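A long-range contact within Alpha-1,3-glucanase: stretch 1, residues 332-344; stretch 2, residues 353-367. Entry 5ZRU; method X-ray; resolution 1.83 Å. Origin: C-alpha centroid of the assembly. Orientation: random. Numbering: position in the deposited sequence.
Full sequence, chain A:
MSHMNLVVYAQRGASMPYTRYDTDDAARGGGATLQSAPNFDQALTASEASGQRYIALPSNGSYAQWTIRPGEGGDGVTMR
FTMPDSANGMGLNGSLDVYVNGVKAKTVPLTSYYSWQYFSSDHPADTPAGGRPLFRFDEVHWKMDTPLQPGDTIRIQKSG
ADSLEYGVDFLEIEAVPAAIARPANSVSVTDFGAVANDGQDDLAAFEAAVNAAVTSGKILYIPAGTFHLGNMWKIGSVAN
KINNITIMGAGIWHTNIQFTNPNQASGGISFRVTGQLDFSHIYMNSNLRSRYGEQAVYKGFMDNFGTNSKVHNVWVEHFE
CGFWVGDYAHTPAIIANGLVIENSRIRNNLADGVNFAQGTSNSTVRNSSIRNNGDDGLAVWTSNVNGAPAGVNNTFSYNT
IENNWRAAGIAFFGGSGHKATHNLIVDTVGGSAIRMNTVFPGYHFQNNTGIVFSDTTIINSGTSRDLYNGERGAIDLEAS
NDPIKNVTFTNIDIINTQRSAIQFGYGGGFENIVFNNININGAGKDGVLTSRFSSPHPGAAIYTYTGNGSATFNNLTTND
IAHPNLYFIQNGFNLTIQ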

# COMPACT_ATOMS: atom_id res chain seq x y z
N PRO A 332 22.32 9.11 -20.52
CA PRO A 332 21.31 9.62 -19.58
C PRO A 332 20.22 8.59 -19.32
O PRO A 332 20.07 7.65 -20.11
CB PRO A 332 20.75 10.84 -20.31
CG PRO A 332 20.96 10.55 -21.75
CD PRO A 332 22.24 9.76 -21.84
N ALA A 333 19.49 8.74 -18.21
CA ALA A 333 18.52 7.73 -17.80
C ALA A 333 17.39 7.62 -18.81
O ALA A 333 16.96 8.61 -19.40
CB ALA A 333 17.96 8.07 -16.42
N ILE A 334 16.92 6.39 -19.03
CA ILE A 334 15.71 6.19 -19.82
C ILE A 334 14.54 6.19 -18.86
O ILE A 334 14.73 6.13 -17.64
CB ILE A 334 15.77 4.90 -20.66
CG1 ILE A 334 16.01 3.68 -19.78
CG2 ILE A 334 16.86 5.02 -21.74
CD1 ILE A 334 15.93 2.37 -20.55
N ILE A 335 13.31 6.30 -19.38
CA ILE A 335 12.14 6.40 -18.52
C ILE A 335 11.05 5.46 -19.00
O ILE A 335 10.96 5.13 -20.19
CB ILE A 335 11.56 7.84 -18.44
CG1 ILE A 335 10.87 8.23 -19.75
CG2 ILE A 335 12.66 8.85 -18.06
CD1 ILE A 335 10.02 9.49 -19.64
N ALA A 336 10.21 5.06 -18.05
CA ALA A 336 8.91 4.50 -18.37
C ALA A 336 7.95 5.64 -18.70
O ALA A 336 7.92 6.67 -18.01
CB ALA A 336 8.37 3.69 -17.20
N ASN A 337 7.17 5.45 -19.76
CA ASN A 337 6.20 6.43 -20.24
C ASN A 337 4.90 5.69 -20.50
O ASN A 337 4.89 4.71 -21.26
CB ASN A 337 6.72 7.10 -21.52
CG ASN A 337 6.01 8.40 -21.85
OD1 ASN A 337 5.27 8.95 -21.05
ND2 ASN A 337 6.28 8.91 -23.04
N GLY A 338 3.82 6.12 -19.86
CA GLY A 338 2.52 5.51 -20.10
C GLY A 338 2.29 4.18 -19.42
O GLY A 338 1.41 3.42 -19.85
N LEU A 339 3.04 3.86 -18.37
CA LEU A 339 2.78 2.64 -17.63
C LEU A 339 1.44 2.72 -16.92
O LEU A 339 1.08 3.75 -16.35
CB LEU A 339 3.89 2.40 -16.60
CG LEU A 339 3.64 1.29 -15.57
CD1 LEU A 339 3.68 -0.09 -16.24
CD2 LEU A 339 4.66 1.38 -14.45
N VAL A 340 0.68 1.63 -16.95
CA VAL A 340 -0.56 1.52 -16.19
C VAL A 340 -0.45 0.34 -15.25
O VAL A 340 -0.21 -0.80 -15.68
CB VAL A 340 -1.78 1.38 -17.11
CG1 VAL A 340 -3.06 1.20 -16.26
CG2 VAL A 340 -1.91 2.61 -18.00
N ILE A 341 -0.63 0.60 -13.96
CA ILE A 341 -0.78 -0.42 -12.94
C ILE A 341 -2.24 -0.39 -12.52
O ILE A 341 -2.75 0.65 -12.10
CB ILE A 341 0.15 -0.14 -11.74
CG1 ILE A 341 1.62 -0.19 -12.17
CG2 ILE A 341 -0.12 -1.13 -10.59
CD1 ILE A 341 2.59 0.36 -11.10
N GLU A 342 -2.95 -1.51 -12.67
CA GLU A 342 -4.38 -1.44 -12.37
C GLU A 342 -4.88 -2.77 -11.83
O GLU A 342 -4.27 -3.82 -12.02
CB GLU A 342 -5.21 -1.02 -13.59
CG GLU A 342 -5.16 -2.00 -14.75
CD GLU A 342 -5.88 -1.48 -16.00
OE1 GLU A 342 -6.65 -0.50 -15.89
OE2 GLU A 342 -5.66 -2.04 -17.08
N ASN A 343 -6.03 -2.69 -11.15
CA ASN A 343 -6.77 -3.87 -10.70
C ASN A 343 -5.91 -4.77 -9.82
O ASN A 343 -6.04 -6.00 -9.87
CB ASN A 343 -7.32 -4.66 -11.89
CG ASN A 343 -8.15 -3.82 -12.85
OD1 ASN A 343 -8.65 -2.74 -12.51
ND2 ASN A 343 -8.34 -4.34 -14.07
N SER A 344 -5.04 -4.17 -9.01
CA SER A 344 -4.03 -4.94 -8.29
C SER A 344 -4.13 -4.72 -6.79
O SER A 344 -4.80 -3.81 -6.30
CB SER A 344 -2.63 -4.57 -8.79
OG SER A 344 -2.50 -4.89 -10.17
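Stretch 2 (353-367) GVNFAQGTSNSTVRN

Stretch 2 runs beside stretch 1 in the same direction. Strand 364-366 pairs in parallel with strand 340-342, their axes 12° apart and 4.7 Å at closest approach, so that Val-340 lies beside Thr-364, Ile-341 beside Val-365 and Glu-342 beside Arg-366. The ladder is that of a parallel sheet, in which a residue of one chain bonds to the two neighbours of its partner: Thr-364 N donates to Leu-339 O (2.8 Å), Ile-341 N to Thr-364 O (2.8 Å), Arg-366 N to Ile-341 O (2.9 Å) and Asn-343 N to Arg-366 O (3.2 Å). Upstream, a single bridge joins Asn-337 to Ser-361, with Ser-361 N bonded to Ala-336 O and Gly-338 N to Ser-361 O, both at 3.1 Å.

Between bridge and ladder the regular pattern lapses. Gly-338 has phi 78° and psi 20°, a region that favours glycine, and its CA comes within 3.1 Å of Asn-362 O in a CA-H...O contact. Asn-362 is also left-handed (52°/32°), a conformation asparagine tolerates better than most residues. Here Ser-363, with chi1 m, makes up for a backbone partner: its OG accepts from Leu-339 N (3.1 Å) while donating to Ser-361 O (2.7 Å).

Beta alternation sends Ile-341 and Val-365 to one face of the sheet. Ile-341, m at chi1 and t at chi2, extends its CD1 to Val-354 CG1 (3.9 Å), Phe-356 CE1 (4.0 Å) and Val-365 CG2 (4.1 Å), meeting the Phe-356 ring at its edge. Leu-339 CD2 also lies 4.0 Å from Phe-356 CE1. Branched aliphatic side chains suit this buried cluster because they fill space without leaving a polar group unpaired.

The other face carries Val-340, Thr-364, Glu-342 and Arg-366. Glu-342 and Arg-366 share chi1 p and chi2 t, so the two chains extend side by side and their charged ends meet in a salt bridge: Glu-342 OE1 accepts from Arg-366 NE (2.8 Å) and NH2 (3.0 Å). The carboxylate oxygen lies at the guanidinium edge, where the N-H bonds point, leaving a face free for Val-340 CG1, 3.9 Å from Arg-366 NE.

Asparagines pair across the contact as well. Asn-362 ND2 donates to Asn-337 OD1 (2.9 Å), and Asn-367 ND2 to Asn-343 OD1 (3.1 Å); an amide suits such a place because it offers both a donor and an acceptor. Asn-343 and Asn-367 follow the paired strands, and both have positive phi.

At the other end, a type I' turn from Ala-357 to Thr-360 places Gln-358 and Gly-359 at positive phi. A CB on Gly-359 would lie only 3.1 Å from Ile-335 CG2, so the absence of a side chain makes room for the isoleucine. Thr-360, chi1 m, secures the turn by donating from OG1 to Ala-357 O (2.7 Å). One water donates to both Ile-334 O and Gln-358 O (2.6 Å each), joining two carbonyls that, as acceptors, could not bond to each other.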

# COMPACT_ATOMS: atom_id res chain seq x y z
N GLY A 353 4.29 1.45 -1.52
CA GLY A 353 3.50 0.60 -2.39
C GLY A 353 3.95 0.71 -3.84
O GLY A 353 4.34 -0.28 -4.46
N VAL A 354 3.92 1.92 -4.39
CA VAL A 354 4.38 2.20 -5.75
C VAL A 354 5.11 3.53 -5.72
O VAL A 354 4.59 4.52 -5.20
CB VAL A 354 3.23 2.30 -6.78
CG1 VAL A 354 3.79 2.65 -8.19
CG2 VAL A 354 2.41 1.02 -6.83
N ASN A 355 6.31 3.57 -6.30
CA ASN A 355 6.99 4.83 -6.52
C ASN A 355 7.32 4.99 -8.00
O ASN A 355 8.00 4.14 -8.58
CB ASN A 355 8.26 4.93 -5.66
CG ASN A 355 8.77 6.36 -5.55
OD1 ASN A 355 8.95 7.06 -6.55
ND2 ASN A 355 8.97 6.82 -4.32
N PHE A 356 6.80 6.06 -8.60
CA PHE A 356 7.15 6.49 -9.96
C PHE A 356 8.34 7.44 -9.85
O PHE A 356 8.17 8.62 -9.56
CB PHE A 356 5.97 7.19 -10.62
CG PHE A 356 4.83 6.28 -11.02
CD1 PHE A 356 5.03 4.91 -11.14
CD2 PHE A 356 3.57 6.80 -11.29
CE1 PHE A 356 3.97 4.07 -11.53
CE2 PHE A 356 2.51 5.98 -11.69
CZ PHE A 356 2.72 4.60 -11.81
N ALA A 357 9.55 6.94 -10.10
CA ALA A 357 10.76 7.72 -9.86
C ALA A 357 11.53 7.93 -11.17
O ALA A 357 11.15 7.42 -12.23
CB ALA A 357 11.65 7.04 -8.81
N GLN A 358 12.62 8.69 -11.09
CA GLN A 358 13.58 8.78 -12.20
C GLN A 358 12.92 9.20 -13.51
O GLN A 358 13.23 8.65 -14.58
CB GLN A 358 14.32 7.45 -12.37
CG GLN A 358 15.40 7.22 -11.34
CD GLN A 358 16.52 8.22 -11.50
OE1 GLN A 358 16.53 9.27 -10.85
NE2 GLN A 358 17.46 7.92 -12.39
N GLY A 359 12.00 10.15 -13.43
CA GLY A 359 11.38 10.69 -14.62
C GLY A 359 10.24 9.88 -15.20
O GLY A 359 9.77 10.21 -16.30
N THR A 360 9.82 8.82 -14.53
CA THR A 360 8.59 8.12 -14.91
C THR A 360 7.49 9.14 -15.15
O THR A 360 7.24 10.01 -14.30
CB THR A 360 8.17 7.16 -13.79
OG1 THR A 360 9.21 6.19 -13.57
CG2 THR A 360 6.88 6.46 -14.17
N SER A 361 6.82 9.04 -16.30
CA SER A 361 5.89 10.06 -16.76
C SER A 361 4.65 9.42 -17.37
O SER A 361 4.66 8.26 -17.80
CB SER A 361 6.53 11.00 -17.79
OG SER A 361 7.59 11.74 -17.21
N ASN A 362 3.56 10.21 -17.38
CA ASN A 362 2.32 9.83 -18.04
C ASN A 362 1.84 8.46 -17.60
O ASN A 362 1.22 7.73 -18.38
CB ASN A 362 2.48 9.88 -19.56
CG ASN A 362 2.78 11.27 -20.05
OD1 ASN A 362 2.00 12.19 -19.82
ND2 ASN A 362 3.92 11.44 -20.70
N SER A 363 2.11 8.10 -16.35
CA SER A 363 1.87 6.76 -15.85
C SER A 363 0.82 6.82 -14.74
O SER A 363 0.54 7.88 -14.18
CB SER A 363 3.17 6.14 -15.34
OG SER A 363 4.11 5.99 -16.40
N THR A 364 0.24 5.65 -14.45
CA THR A 364 -1.00 5.61 -13.68
C THR A 364 -1.01 4.41 -12.74
O THR A 364 -0.57 3.31 -13.11
CB THR A 364 -2.22 5.53 -14.62
OG1 THR A 364 -2.21 6.66 -15.52
CG2 THR A 364 -3.52 5.52 -13.82
N VAL A 365 -1.52 4.61 -11.52
CA VAL A 365 -2.00 3.51 -10.68
C VAL A 365 -3.49 3.72 -10.49
O VAL A 365 -3.92 4.80 -10.07
CB VAL A 365 -1.29 3.45 -9.31
CG1 VAL A 365 -1.85 2.29 -8.49
CG2 VAL A 365 0.22 3.33 -9.47
N ARG A 366 -4.29 2.71 -10.84
CA ARG A 366 -5.73 2.89 -10.73
C ARG A 366 -6.43 1.60 -10.33
O ARG A 366 -5.93 0.49 -10.55
CB ARG A 366 -6.34 3.44 -12.03
CG ARG A 366 -6.23 2.52 -13.22
CD ARG A 366 -6.75 3.22 -14.49
NE ARG A 366 -6.73 2.29 -15.63
CZ ARG A 366 -6.72 2.66 -16.90
NH1 ARG A 366 -6.72 3.95 -17.23
NH2 ARG A 366 -6.69 1.74 -17.85
N ASN A 367 -7.61 1.78 -9.74
CA ASN A 367 -8.47 0.70 -9.27
C ASN A 367 -7.70 -0.39 -8.54
O ASN A 367 -7.82 -1.58 -8.82
CB ASN A 367 -9.28 0.09 -10.42
CG ASN A 367 -10.49 -0.65 -9.91
OD1 ASN A 367 -11.29 -0.10 -9.16
ND2 ASN A 367 -10.61 -1.93 -10.26
O HOH W 1 13.50 6.14 -15.31
O HOH W 2 10.89 5.20 -15.35
O HOH W 3 -7.36 -1.30 -18.91